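Local structure of aminopentol aminotransferase (Sphingopyxis macrogoltabida, 6HBS) at residues Pro54-Met59 with Thr390-Ala395; Leu334-Thr339 with Pro345-Ala350; Ala360-Cys365 with Val372-Asn377. The protein transfers the amino group of aminopentol (hydrolysed fumonisin B1) to pyruvate or other alpha-keto acids, using pyridoxal 5'-phosphate, in fumonisin breakdown. All blocks are in the same frame, centred on the assembly; numbering follows the deposited sequence.

Overall arrangement
All three interactions lie in one lobe of the subunit, away from the annotated sites. Interactions 1 and 3 are buried, whereas interaction 2 is a partly buried hairpin whose pairing rests mainly on backbone hydrogen bonds. Interaction 1 joins a strand and the turn after it to a helix through one hydroxyl pair beside aliphatic packing; interaction 3 joins helix and loop through apolar side chains and a water. Helix 386-405 takes part in interaction 1 and packs beside the other two. Interactions 1 and 3 touch, with Met59 against His373 and Tyr58 against Val372. Interactions 2 and 3 touch where Gln346 reaches residues 376-377; interactions 1 and 2 stay about 6 Å apart at their nearest atoms.

Interaction 1 (Pro54-Met59 with Thr390-Ala395); sequences PYIDYM and TETLEA
Tyr58 and Thr392 approach from opposite directions, and Tyr58 OH donates a 2.6 Å hydrogen bond to Thr392 OG1, which lies at the edge of the phenol ring and in its plane. The threonine methyl follows the hydroxyl, Thr392 CG2 coming 3.7 Å from Tyr58 CE2. Beside this pair Ile56 adds aliphatic cover, its CD1 standing 3.6 Å from Thr392 OG1 and 4.2 Å from Glu391 CB. Thr392 OG1 lies opposite its own carbonyl carbon (chi1 -66°), and from there it also bonds Asp388 O one helical turn back, so two polar groups grip this buried oxygen. With a phenylalanine in place of Tyr58, Thr392 OG1 would probably lose the donor that links the turn after strand 54-57 to the helix. Further out, the chain turns after the strand through an Asx turn, in which Asp57 OD1 accepts from Met59 N at 3.0 Å, met from above the carboxylate plane. Ile56 and Tyr58 make backbone bonds to Tyr371, and Leu321 of helix 310-332 packs on Tyr58 and Thr392. Helix 386-405 thus covers a mixed sheet including strands 54-57 and 370-371, an alpha/beta packing consistent with the small domain of class-III, fold-type-I aminotransferases.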
ATOM      1  N   PRO A  54     -16.962  16.829 -18.613  1.00 24.78           N
ATOM      2  CA  PRO A  54     -16.006  17.429 -17.691  1.00 24.07           C
ATOM      3  C   PRO A  54     -16.675  17.888 -16.388  1.00 23.34           C
ATOM      4  O   PRO A  54     -17.843  18.283 -16.389  1.00 22.75           O
ATOM      5  CB  PRO A  54     -15.459  18.625 -18.490  1.00 26.47           C
ATOM      6  CG  PRO A  54     -16.636  19.061 -19.317  1.00 25.68           C
ATOM      7  CD  PRO A  54     -17.382  17.786 -19.655  1.00 26.49           C
ATOM      8  N   TYR A  55     -15.916  17.837 -15.294  1.00 20.38           N
ATOM      9  CA  TYR A  55     -16.341  18.359 -14.011  1.00 19.24           C
ATOM     10  C   TYR A  55     -15.176  19.090 -13.372  1.00 19.28           C
ATOM     11  O   TYR A  55     -14.044  18.553 -13.299  1.00 18.83           O
ATOM     12  CB  TYR A  55     -16.810  17.274 -13.028  1.00 19.92           C
ATOM     13  CG  TYR A  55     -17.820  16.308 -13.582  1.00 19.48           C
ATOM     14  CD1 TYR A  55     -17.403  15.172 -14.253  1.00 20.43           C
ATOM     15  CD2 TYR A  55     -19.181  16.548 -13.489  1.00 20.22           C
ATOM     16  CE1 TYR A  55     -18.318  14.289 -14.787  1.00 20.98           C
ATOM     17  CE2 TYR A  55     -20.108  15.687 -14.055  1.00 20.57           C
ATOM     18  CZ  TYR A  55     -19.674  14.533 -14.669  1.00 20.46           C
ATOM     19  OH  TYR A  55     -20.541  13.626 -15.201  1.00 22.82           O
ATOM     20  N   ILE A  56     -15.461  20.287 -12.849  1.00 17.89           N
ATOM     21  CA  ILE A  56     -14.545  20.913 -11.932  1.00 17.61           C
ATOM     22  C   ILE A  56     -14.592  20.083 -10.641  1.00 17.87           C
ATOM     23  O   ILE A  56     -15.663  19.897 -10.053  1.00 19.29           O
ATOM     24  CB  ILE A  56     -14.892  22.393 -11.698  1.00 17.70           C
ATOM     25  CG1 ILE A  56     -14.918  23.181 -13.013  1.00 20.81           C
ATOM     26  CG2 ILE A  56     -13.901  22.990 -10.723  1.00 17.34           C
ATOM     27  CD1 ILE A  56     -15.543  24.569 -12.884  1.00 22.94           C
ATOM     28  N   ASP A  57     -13.420  19.596 -10.212  1.00 17.61           N
ATOM     29  CA  ASP A  57     -13.353  18.508  -9.242  1.00 17.49           C
ATOM     30  C   ASP A  57     -13.068  19.041  -7.827  1.00 17.05           C
ATOM     31  O   ASP A  57     -11.953  19.402  -7.540  1.00 18.40           O
ATOM     32  CB  ASP A  57     -12.306  17.496  -9.704  1.00 17.75           C
ATOM     33  CG  ASP A  57     -11.990  16.414  -8.686  1.00 17.39           C
ATOM     34  OD1 ASP A  57     -12.904  16.028  -7.933  1.00 17.45           O
ATOM     35  OD2 ASP A  57     -10.801  16.050  -8.606  1.00 19.91           O
ATOM     36  N   TYR A  58     -14.071  19.033  -6.934  1.00 16.77           N
ATOM     37  CA  TYR A  58     -13.861  19.484  -5.551  1.00 17.58           C
ATOM     38  C   TYR A  58     -13.548  18.299  -4.626  1.00 18.09           C
ATOM     39  O   TYR A  58     -13.453  18.489  -3.425  1.00 18.42           O
ATOM     40  CB  TYR A  58     -15.022  20.370  -5.057  1.00 18.17           C
ATOM     41  CG  TYR A  58     -15.004  21.703  -5.752  1.00 17.73           C
ATOM     42  CD1 TYR A  58     -14.134  22.694  -5.339  1.00 20.16           C
ATOM     43  CD2 TYR A  58     -15.728  21.919  -6.904  1.00 19.54           C
ATOM     44  CE1 TYR A  58     -14.048  23.910  -6.008  1.00 21.38           C
ATOM     45  CE2 TYR A  58     -15.634  23.113  -7.608  1.00 21.83           C
ATOM     46  CZ  TYR A  58     -14.820  24.130  -7.134  1.00 21.60           C
ATOM     47  OH  TYR A  58     -14.692  25.313  -7.800  1.00 21.02           O
ATOM     48  N   MET A  59     -13.311  17.106  -5.180  1.00 18.40           N
ATOM     49  CA  MET A  59     -12.769  16.000  -4.360  1.00 18.93           C
ATOM     50  C   MET A  59     -11.241  15.958  -4.420  1.00 17.95           C
ATOM     51  O   MET A  59     -10.606  15.416  -3.528  1.00 17.81           O
ATOM     52  CB  MET A  59     -13.290  14.640  -4.808  1.00 18.57           C
ATOM     53  CG  MET A  59     -14.756  14.463  -4.701  1.00 20.98           C
ATOM     54  SD  MET A  59     -15.477  15.279  -3.280  1.00 26.30           S
ATOM     55  CE  MET A  59     -14.778  14.429  -1.881  1.00 23.19           C
ATOM     56  N   THR A 390     -15.724  31.018 -10.438  1.00 22.34           N
ATOM     57  CA  THR A 390     -16.835  31.746 -11.029  1.00 23.80           C
ATOM     58  C   THR A 390     -17.797  30.775 -11.693  1.00 23.16           C
ATOM     59  O   THR A 390     -19.014  30.867 -11.466  1.00 22.54           O
ATOM     60  CB  THR A 390     -16.367  32.808 -12.032  1.00 25.69           C
ATOM     61  OG1 THR A 390     -15.531  33.707 -11.322  1.00 28.89           O
ATOM     62  CG2 THR A 390     -17.504  33.597 -12.628  1.00 29.30           C
ATOM     63  N   GLU A 391     -17.263  29.846 -12.496  1.00 23.51           N
ATOM     64  CA  GLU A 391     -18.093  28.884 -13.215  1.00 24.45           C
ATOM     65  C   GLU A 391     -18.749  27.905 -12.229  1.00 23.40           C
ATOM     66  O   GLU A 391     -19.879  27.438 -12.455  1.00 21.69           O
ATOM     67  CB  GLU A 391     -17.274  28.137 -14.279  1.00 29.42           C
ATOM     68  CG  GLU A 391     -17.119  28.924 -15.572  1.00 35.24           C
ATOM     69  CD  GLU A 391     -18.426  29.463 -16.150  1.00 40.56           C
ATOM     70  OE1 GLU A 391     -19.318  28.654 -16.475  1.00 43.42           O
ATOM     71  OE2 GLU A 391     -18.575  30.699 -16.202  1.00 43.65           O
ATOM     72  N   THR A 392     -18.052  27.588 -11.132  1.00 22.06           N
ATOM     73  CA  THR A 392     -18.646  26.714 -10.124  1.00 22.16           C
ATOM     74  C   THR A 392     -19.950  27.348  -9.607  1.00 21.90           C
ATOM     75  O   THR A 392     -20.983  26.701  -9.469  1.00 20.31           O
ATOM     76  CB  THR A 392     -17.627  26.448  -9.016  1.00 22.42           C
ATOM     77  OG1 THR A 392     -16.552  25.703  -9.602  1.00 22.27           O
ATOM     78  CG2 THR A 392     -18.242  25.722  -7.852  1.00 23.06           C
ATOM     79  N   LEU A 393     -19.854  28.638  -9.304  1.00 22.90           N
ATOM     80  CA  LEU A 393     -20.917  29.385  -8.642  1.00 23.91           C
ATOM     81  C   LEU A 393     -22.097  29.598  -9.590  1.00 24.01           C
ATOM     82  O   LEU A 393     -23.225  29.624  -9.120  1.00 27.18           O
ATOM     83  CB  LEU A 393     -20.373  30.702  -8.084  1.00 24.05           C
ATOM     84  CG  LEU A 393     -19.516  30.578  -6.827  1.00 22.59           C
ATOM     85  CD1 LEU A 393     -18.771  31.883  -6.567  1.00 23.62           C
ATOM     86  CD2 LEU A 393     -20.317  30.175  -5.594  1.00 22.56           C
ATOM     87  N   GLU A 394     -21.871  29.609 -10.909  1.00 23.79           N
ATOM     88  CA  GLU A 394     -22.996  29.580 -11.858  1.00 25.86           C
ATOM     89  C   GLU A 394     -23.732  28.238 -11.762  1.00 26.64           C
ATOM     90  O   GLU A 394     -24.958  28.186 -11.811  1.00 24.40           O
ATOM     91  CB  GLU A 394     -22.544  29.791 -13.305  1.00 31.32           C
ATOM     92  CG  GLU A 394     -21.603  30.970 -13.500  1.00 39.87           C
ATOM     93  CD  GLU A 394     -22.132  32.189 -14.243  1.00 49.89           C
ATOM     94  OE1 GLU A 394     -21.312  32.863 -14.917  1.00 55.56           O
ATOM     95  OE2 GLU A 394     -23.346  32.483 -14.118  1.00 53.14           O
ATOM     96  N   ALA A 395     -22.975  27.142 -11.607  1.00 22.89           N
ATOM     97  CA  ALA A 395     -23.557  25.804 -11.505  1.00 23.37           C
ATOM     98  C   ALA A 395     -24.333  25.650 -10.198  1.00 21.29           C
ATOM     99  O   ALA A 395     -25.424  25.079 -10.180  1.00 22.35           O
ATOM    100  CB  ALA A 395     -22.474  24.760 -11.608  1.00 23.71           C
TER

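Interaction 2 (Leu334-Thr339 with Pro345-Ala350); sequences LELKQT and PQIFFA
Leu336 and Phe349 run alongside each other in the same direction, in an antiparallel hairpin whose short strands run at 163° to each other. From the backbone outward, Leu336 CB passes 3.7 Å from Phe348 O. CG stands opposite the carbonyl carbon (chi1 -67°), and at this branch the methyls go separate ways: Leu336 CD1 is 4.4 Å from Ile347 CG2, while Leu336 CD2 sits 3.7 Å from the centroid of the Phe349 ring and nearly on its normal, a CH-pi contact over the face. Leu334 CB reaches the same ring at its edge. The hydrogen-bonded pairs Lys337-Phe348 and Thr339-Gln346 each carry two backbone bonds, between which Gln338 and Ile347 form a non-hydrogen-bonded pair. Beyond the non-hydrogen-bonded pair Leu336-Phe349, Ala350 N donates to Glu335 O at 2.9 Å, and a water donates both to that oxygen and to Ala350 O, closing the open end of the ladder. On the face shared by Lys337, Thr339, Gln346 and Phe348, Gln346 CG packs 3.5 Å above the Phe348 ring plane. The polar ends there turn to the loop at 203-205: Lys337 NZ forms a salt bridge with Asp204, Thr339 OG1 bonds Gln205 N, and Gln346 NE2 bonds Glu203 O. The other face looks to helices: Leu336, Gln338 and Ile347 pack on helix 310-332, and Leu334 and Phe349 on Phe400 of helix 386-405.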
ATOM      1  N   LEU A 334     -32.179  28.864   1.432  1.00 38.61           N
ATOM      2  CA  LEU A 334     -31.810  27.495   1.782  1.00 39.23           C
ATOM      3  C   LEU A 334     -30.511  27.541   2.582  1.00 37.13           C
ATOM      4  O   LEU A 334     -29.447  27.565   1.984  1.00 42.90           O
ATOM      5  CB  LEU A 334     -31.593  26.672   0.509  1.00 40.88           C
ATOM      6  CG  LEU A 334     -32.828  26.099  -0.174  1.00 45.14           C
ATOM      7  CD1 LEU A 334     -32.442  25.491  -1.521  1.00 46.27           C
ATOM      8  CD2 LEU A 334     -33.512  25.051   0.693  1.00 46.31           C
ATOM      9  N   GLU A 335     -30.611  27.494   3.910  1.00 33.40           N
ATOM     10  CA  GLU A 335     -29.454  27.664   4.811  1.00 32.74           C
ATOM     11  C   GLU A 335     -28.441  26.506   4.690  1.00 27.79           C
ATOM     12  O   GLU A 335     -28.818  25.321   4.749  1.00 26.80           O
ATOM     13  CB  GLU A 335     -29.917  27.773   6.260  1.00 34.20           C
ATOM     14  CG  GLU A 335     -28.852  28.358   7.166  1.00 38.07           C
ATOM     15  CD  GLU A 335     -29.208  28.291   8.644  1.00 44.92           C
ATOM     16  OE1 GLU A 335     -30.307  27.804   8.946  1.00 46.49           O
ATOM     17  OE2 GLU A 335     -28.368  28.699   9.484  1.00 46.02           O
ATOM     18  N   LEU A 336     -27.158  26.869   4.580  1.00 26.19           N
ATOM     19  CA  LEU A 336     -26.040  25.893   4.547  1.00 27.34           C
ATOM     20  C   LEU A 336     -25.350  25.809   5.907  1.00 27.72           C
ATOM     21  O   LEU A 336     -25.374  26.736   6.663  1.00 29.46           O
ATOM     22  CB  LEU A 336     -24.999  26.362   3.536  1.00 27.49           C
ATOM     23  CG  LEU A 336     -25.427  26.361   2.081  1.00 26.61           C
ATOM     24  CD1 LEU A 336     -24.281  26.832   1.195  1.00 25.74           C
ATOM     25  CD2 LEU A 336     -25.898  24.976   1.678  1.00 25.95           C
ATOM     26  N   LYS A 337     -24.656  24.695   6.145  1.00 26.09           N
ATOM     27  CA  LYS A 337     -23.610  24.592   7.156  1.00 25.74           C
ATOM     28  C   LYS A 337     -22.294  24.295   6.413  1.00 24.97           C
ATOM     29  O   LYS A 337     -22.059  23.163   5.991  1.00 24.64           O
ATOM     30  CB  LYS A 337     -23.924  23.476   8.159  1.00 26.27           C
ATOM     31  CG  LYS A 337     -25.231  23.632   8.926  1.00 28.57           C
ATOM     32  CD  LYS A 337     -25.508  22.495   9.915  1.00 28.78           C
ATOM     33  CE  LYS A 337     -25.777  21.152   9.256  1.00 31.57           C
ATOM     34  NZ  LYS A 337     -25.712  20.020  10.213  1.00 33.39           N
ATOM     35  N   GLN A 338     -21.487  25.334   6.204  1.00 23.89           N
ATOM     36  CA  GLN A 338     -20.172  25.179   5.593  1.00 23.57           C
ATOM     37  C   GLN A 338     -19.171  25.154   6.737  1.00 23.61           C
ATOM     38  O   GLN A 338     -19.000  26.151   7.385  1.00 23.73           O
ATOM     39  CB  GLN A 338     -19.864  26.334   4.649  1.00 24.09           C
ATOM     40  CG  GLN A 338     -20.923  26.521   3.573  1.00 23.87           C
ATOM     41  CD  GLN A 338     -20.428  27.484   2.528  1.00 25.51           C
ATOM     42  OE1 GLN A 338     -19.544  27.164   1.727  1.00 23.06           O
ATOM     43  NE2 GLN A 338     -20.951  28.706   2.580  1.00 22.86           N
ATOM     44  N   THR A 339     -18.560  23.989   6.986  1.00 21.91           N
ATOM     45  CA  THR A 339     -17.771  23.771   8.189  1.00 21.35           C
ATOM     46  C   THR A 339     -16.372  23.274   7.834  1.00 20.73           C
ATOM     47  O   THR A 339     -16.129  22.760   6.747  1.00 21.57           O
ATOM     48  CB  THR A 339     -18.486  22.806   9.145  1.00 22.02           C
ATOM     49  OG1 THR A 339     -18.713  21.542   8.516  1.00 20.86           O
ATOM     50  CG2 THR A 339     -19.807  23.386   9.615  1.00 23.11           C
ATOM     51  N   PRO A 345     -13.623  21.881   2.699  1.00 18.65           N
ATOM     52  CA  PRO A 345     -14.930  22.187   3.267  1.00 18.27           C
ATOM     53  C   PRO A 345     -15.905  21.021   3.289  1.00 18.19           C
ATOM     54  O   PRO A 345     -15.899  20.156   2.409  1.00 18.31           O
ATOM     55  CB  PRO A 345     -15.435  23.323   2.338  1.00 18.32           C
ATOM     56  CG  PRO A 345     -14.849  22.983   0.994  1.00 19.87           C
ATOM     57  CD  PRO A 345     -13.504  22.331   1.300  1.00 19.03           C
ATOM     58  N   GLN A 346     -16.719  21.004   4.341  1.00 19.59           N
ATOM     59  CA  GLN A 346     -17.903  20.163   4.420  1.00 19.91           C
ATOM     60  C   GLN A 346     -19.089  21.112   4.201  1.00 19.92           C
ATOM     61  O   GLN A 346     -19.214  22.130   4.893  1.00 20.69           O
ATOM     62  CB  GLN A 346     -17.956  19.475   5.782  1.00 20.31           C
ATOM     63  CG  GLN A 346     -19.077  18.469   5.957  1.00 20.78           C
ATOM     64  CD  GLN A 346     -18.681  17.106   5.447  1.00 23.12           C
ATOM     65  OE1 GLN A 346     -18.549  16.916   4.237  1.00 20.81           O
ATOM     66  NE2 GLN A 346     -18.491  16.160   6.371  1.00 20.75           N
ATOM     67  N   ILE A 347     -19.919  20.800   3.220  1.00 20.11           N
ATOM     68  CA  ILE A 347     -20.989  21.705   2.785  1.00 22.48           C
ATOM     69  C   ILE A 347     -22.299  20.914   2.837  1.00 19.97           C
ATOM     70  O   ILE A 347     -22.618  20.163   1.948  1.00 20.00           O
ATOM     71  CB  ILE A 347     -20.692  22.287   1.387  1.00 21.47           C
ATOM     72  CG1 ILE A 347     -19.357  23.037   1.356  1.00 23.19           C
ATOM     73  CG2 ILE A 347     -21.845  23.184   0.942  1.00 23.31           C
ATOM     74  CD1 ILE A 347     -18.920  23.516  -0.039  1.00 23.12           C
ATOM     75  N   PHE A 348     -22.995  21.058   3.962  1.00 20.48           N
ATOM     76  CA  PHE A 348     -24.263  20.452   4.204  1.00 20.69           C
ATOM     77  C   PHE A 348     -25.378  21.518   4.210  1.00 22.10           C
ATOM     78  O   PHE A 348     -25.106  22.729   4.262  1.00 22.40           O
ATOM     79  CB  PHE A 348     -24.253  19.774   5.579  1.00 21.60           C
ATOM     80  CG  PHE A 348     -23.409  18.526   5.732  1.00 23.46           C
ATOM     81  CD1 PHE A 348     -22.742  17.941   4.665  1.00 23.15           C
ATOM     82  CD2 PHE A 348     -23.299  17.921   6.979  1.00 24.55           C
ATOM     83  CE1 PHE A 348     -21.972  16.796   4.842  1.00 23.70           C
ATOM     84  CE2 PHE A 348     -22.510  16.792   7.155  1.00 24.79           C
ATOM     85  CZ  PHE A 348     -21.866  16.220   6.083  1.00 24.98           C
ATOM     86  N   PHE A 349     -26.625  21.043   4.189  1.00 23.20           N
ATOM     87  CA  PHE A 349     -27.803  21.883   4.395  1.00 23.83           C
ATOM     88  C   PHE A 349     -28.265  21.829   5.863  1.00 26.36           C
ATOM     89  O   PHE A 349     -28.331  20.760   6.477  1.00 23.95           O
ATOM     90  CB  PHE A 349     -28.894  21.457   3.422  1.00 23.85           C
ATOM     91  CG  PHE A 349     -28.644  21.933   2.019  1.00 23.90           C
ATOM     92  CD1 PHE A 349     -27.733  21.283   1.198  1.00 24.36           C
ATOM     93  CD2 PHE A 349     -29.313  23.033   1.515  1.00 26.09           C
ATOM     94  CE1 PHE A 349     -27.464  21.733  -0.085  1.00 24.67           C
ATOM     95  CE2 PHE A 349     -29.045  23.483   0.227  1.00 26.48           C
ATOM     96  CZ  PHE A 349     -28.120  22.837  -0.569  1.00 24.56           C
ATOM     97  N   ALA A 350     -28.626  22.989   6.426  1.00 27.97           N
ATOM     98  CA  ALA A 350     -29.290  23.006   7.748  1.00 29.90           C
ATOM     99  C   ALA A 350     -30.633  22.268   7.625  1.00 30.87           C
ATOM    100  O   ALA A 350     -31.231  22.295   6.586  1.00 31.65           O
ATOM    101  CB  ALA A 350     -29.472  24.427   8.242  1.00 30.99           C
TER
HETATM  102  O   HOH W   1     -31.382  24.123   4.680  1.00 40.65           O

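Interaction 3 (Ala360-Cys365 with Val372-Asn377); sequences AWAAAC and VHPYHN
Trp361 presents its six-membered ring to Val372, CZ3 lying 4.0 Å from Val372 CG2, which approaches obliquely with the two side chains crossing at about a right angle. One face of the indole carries Cys365 SG, 3.9 Å above the plane and over the ring centre; around the indole, Phe349 meets it edge-to-face and Phe400 is inclined at about 45°. Helix 356-367, the short strand 370-371 and the loop after it, which folds back along the helix, are consistent with the small domain of a class-III, fold-type-I aminotransferase; strand 370-371 lies parallel to strand 54-57 in the mixed sheet. The loop has its own flat groups. Over one face of the His373 ring lies His376 CB, while Tyr375 N donates to His373 ND1 at the ring edge, 3.1 Å away and only 3° out of the ring plane. His373 CE1 in turn stands 3.3 Å above the centre of the Tyr375 ring, and Phe202 stacks on that tyrosine. Between helix and loop the packing is apolar. Val372 CG2 occupies the position between its own backbone N and carbonyl carbon, which lets this methyl reach Cys365 CB as well as the indole. Ala362, whose CB points at the loop, touches Pro374 CD at 3.8 Å; a residue this small fits where Ala362 CA and Val372 CA are 5.8 Å apart. Farther along the same loop, Asn377 OD1 bonds Arg233, a residue of the pyridoxal phosphate pocket. Polar backbone at the contact is bridged by a water: it accepts from Val372 N at 2.8 Å and lies 2.9 Å from Ala362 O.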
ATOM      1  N   ALA A 360     -29.755  16.077  -3.461  1.00 25.08           N
ATOM      2  CA  ALA A 360     -30.397  16.615  -4.667  1.00 25.86           C
ATOM      3  C   ALA A 360     -29.557  17.777  -5.231  1.00 24.61           C
ATOM      4  O   ALA A 360     -29.353  17.883  -6.449  1.00 25.21           O
ATOM      5  CB  ALA A 360     -31.820  17.032  -4.344  1.00 29.22           C
ATOM      6  N   TRP A 361     -29.021  18.612  -4.344  1.00 21.73           N
ATOM      7  CA  TRP A 361     -28.223  19.773  -4.714  1.00 22.23           C
ATOM      8  C   TRP A 361     -26.909  19.321  -5.363  1.00 23.75           C
ATOM      9  O   TRP A 361     -26.527  19.849  -6.369  1.00 20.77           O
ATOM     10  CB  TRP A 361     -27.949  20.630  -3.475  1.00 23.01           C
ATOM     11  CG  TRP A 361     -27.167  21.871  -3.751  1.00 23.84           C
ATOM     12  CD1 TRP A 361     -27.628  23.021  -4.339  1.00 25.79           C
ATOM     13  CD2 TRP A 361     -25.782  22.097  -3.438  1.00 24.09           C
ATOM     14  NE1 TRP A 361     -26.614  23.939  -4.426  1.00 26.97           N
ATOM     15  CE2 TRP A 361     -25.466  23.397  -3.890  1.00 24.95           C
ATOM     16  CE3 TRP A 361     -24.771  21.318  -2.859  1.00 25.43           C
ATOM     17  CZ2 TRP A 361     -24.192  23.945  -3.731  1.00 23.69           C
ATOM     18  CZ3 TRP A 361     -23.523  21.861  -2.681  1.00 23.54           C
ATOM     19  CH2 TRP A 361     -23.230  23.147  -3.150  1.00 26.26           C
ATOM     20  N   ALA A 362     -26.243  18.331  -4.751  1.00 21.34           N
ATOM     21  CA  ALA A 362     -24.983  17.822  -5.275  1.00 23.29           C
ATOM     22  C   ALA A 362     -25.223  17.245  -6.672  1.00 22.43           C
ATOM     23  O   ALA A 362     -24.444  17.481  -7.575  1.00 22.73           O
ATOM     24  CB  ALA A 362     -24.375  16.794  -4.314  1.00 22.67           C
ATOM     25  N   ALA A 363     -26.333  16.517  -6.855  1.00 24.08           N
ATOM     26  CA  ALA A 363     -26.587  15.881  -8.145  1.00 26.77           C
ATOM     27  C   ALA A 363     -26.845  16.954  -9.206  1.00 27.17           C
ATOM     28  O   ALA A 363     -26.430  16.801 -10.345  1.00 24.47           O
ATOM     29  CB  ALA A 363     -27.747  14.917  -8.074  1.00 26.40           C
ATOM     30  N   ALA A 364     -27.567  18.016  -8.817  1.00 27.43           N
ATOM     31  CA  ALA A 364     -27.912  19.115  -9.733  1.00 28.45           C
ATOM     32  C   ALA A 364     -26.629  19.846 -10.144  1.00 26.77           C
ATOM     33  O   ALA A 364     -26.504  20.295 -11.258  1.00 26.89           O
ATOM     34  CB  ALA A 364     -28.910  20.048  -9.082  1.00 28.83           C
ATOM     35  N   CYS A 365     -25.644  19.911  -9.244  1.00 24.75           N
ATOM     36  CA  CYS A 365     -24.351  20.518  -9.589  1.00 25.74           C
ATOM     37  C   CYS A 365     -23.616  19.728 -10.692  1.00 25.25           C
ATOM     38  O   CYS A 365     -22.886  20.339 -11.483  1.00 24.02           O
ATOM     39  CB  CYS A 365     -23.435  20.641  -8.386  1.00 25.67           C
ATOM     40  SG  CYS A 365     -23.913  21.891  -7.172  1.00 24.92           S
ATOM     41  N   VAL A 372     -19.249  18.051  -6.532  1.00 19.30           N
ATOM     42  CA  VAL A 372     -19.232  18.304  -5.105  1.00 19.52           C
ATOM     43  C   VAL A 372     -19.896  17.112  -4.399  1.00 19.98           C
ATOM     44  O   VAL A 372     -20.620  16.322  -5.013  1.00 21.30           O
ATOM     45  CB  VAL A 372     -19.965  19.609  -4.751  1.00 21.14           C
ATOM     46  CG1 VAL A 372     -19.191  20.829  -5.189  1.00 23.08           C
ATOM     47  CG2 VAL A 372     -21.391  19.623  -5.285  1.00 21.42           C
ATOM     48  N   HIS A 373     -19.650  16.990  -3.096  1.00 20.35           N
ATOM     49  CA  HIS A 373     -19.956  15.776  -2.374  1.00 20.97           C
ATOM     50  C   HIS A 373     -20.916  16.074  -1.241  1.00 20.70           C
ATOM     51  O   HIS A 373     -20.652  16.965  -0.446  1.00 21.04           O
ATOM     52  CB  HIS A 373     -18.675  15.113  -1.866  1.00 21.87           C
ATOM     53  CG  HIS A 373     -18.829  13.654  -1.562  1.00 23.70           C
ATOM     54  ND1 HIS A 373     -19.703  13.167  -0.607  1.00 22.51           N
ATOM     55  CD2 HIS A 373     -18.161  12.581  -2.037  1.00 25.44           C
ATOM     56  CE1 HIS A 373     -19.621  11.853  -0.571  1.00 22.51           C
ATOM     57  NE2 HIS A 373     -18.682  11.462  -1.446  1.00 23.35           N
ATOM     58  N   PRO A 374     -22.053  15.347  -1.140  1.00 21.70           N
ATOM     59  CA  PRO A 374     -23.038  15.616  -0.096  1.00 23.00           C
ATOM     60  C   PRO A 374     -22.766  15.027   1.294  1.00 24.46           C
ATOM     61  O   PRO A 374     -23.498  15.416   2.217  1.00 22.56           O
ATOM     62  CB  PRO A 374     -24.301  14.960  -0.676  1.00 22.48           C
ATOM     63  CG  PRO A 374     -23.783  13.794  -1.430  1.00 21.24           C
ATOM     64  CD  PRO A 374     -22.524  14.316  -2.079  1.00 21.66           C
ATOM     65  N   TYR A 375     -21.744  14.145   1.466  1.00 23.22           N
ATOM     66  CA  TYR A 375     -21.491  13.593   2.835  1.00 23.39           C
ATOM     67  C   TYR A 375     -20.004  13.578   3.251  1.00 22.77           C
ATOM     68  O   TYR A 375     -19.713  13.410   4.436  1.00 23.81           O
ATOM     69  CB  TYR A 375     -22.219  12.250   3.019  1.00 24.10           C
ATOM     70  CG  TYR A 375     -21.687  11.070   2.256  1.00 25.19           C
ATOM     71  CD1 TYR A 375     -20.470  10.481   2.594  1.00 28.29           C
ATOM     72  CD2 TYR A 375     -22.408  10.513   1.214  1.00 26.64           C
ATOM     73  CE1 TYR A 375     -19.974   9.375   1.911  1.00 28.22           C
ATOM     74  CE2 TYR A 375     -21.918   9.417   0.509  1.00 29.81           C
ATOM     75  CZ  TYR A 375     -20.708   8.837   0.869  1.00 29.49           C
ATOM     76  OH  TYR A 375     -20.220   7.775   0.171  1.00 29.66           O
ATOM     77  N   HIS A 376     -19.074  13.790   2.320  1.00 20.13           N
ATOM     78  CA  HIS A 376     -17.638  13.716   2.571  1.00 19.42           C
ATOM     79  C   HIS A 376     -17.043  15.091   2.338  1.00 18.62           C
ATOM     80  O   HIS A 376     -17.434  15.792   1.387  1.00 20.44           O
ATOM     81  CB  HIS A 376     -16.974  12.676   1.655  1.00 20.11           C
ATOM     82  CG  HIS A 376     -15.546  12.338   1.962  1.00 20.84           C
ATOM     83  ND1 HIS A 376     -14.504  13.237   1.767  1.00 20.45           N
ATOM     84  CD2 HIS A 376     -14.978  11.176   2.390  1.00 21.87           C
ATOM     85  CE1 HIS A 376     -13.357  12.662   2.097  1.00 21.03           C
ATOM     86  NE2 HIS A 376     -13.623  11.375   2.483  1.00 20.97           N
ATOM     87  N   ASN A 377     -16.052  15.464   3.146  1.00 17.52           N
ATOM     88  CA  ASN A 377     -15.441  16.755   2.953  1.00 18.64           C
ATOM     89  C   ASN A 377     -14.782  16.814   1.576  1.00 18.61           C
ATOM     90  O   ASN A 377     -14.362  15.789   1.017  1.00 17.63           O
ATOM     91  CB  ASN A 377     -14.414  17.149   4.018  1.00 20.32           C
ATOM     92  CG  ASN A 377     -13.126  16.363   3.924  1.00 20.94           C
ATOM     93  OD1 ASN A 377     -13.034  15.274   4.477  1.00 21.58           O
ATOM     94  ND2 ASN A 377     -12.133  16.894   3.209  1.00 18.77           N
TER
HETATM   95  O   HOH W   2     -21.596  17.361  -7.960  1.00 23.70           O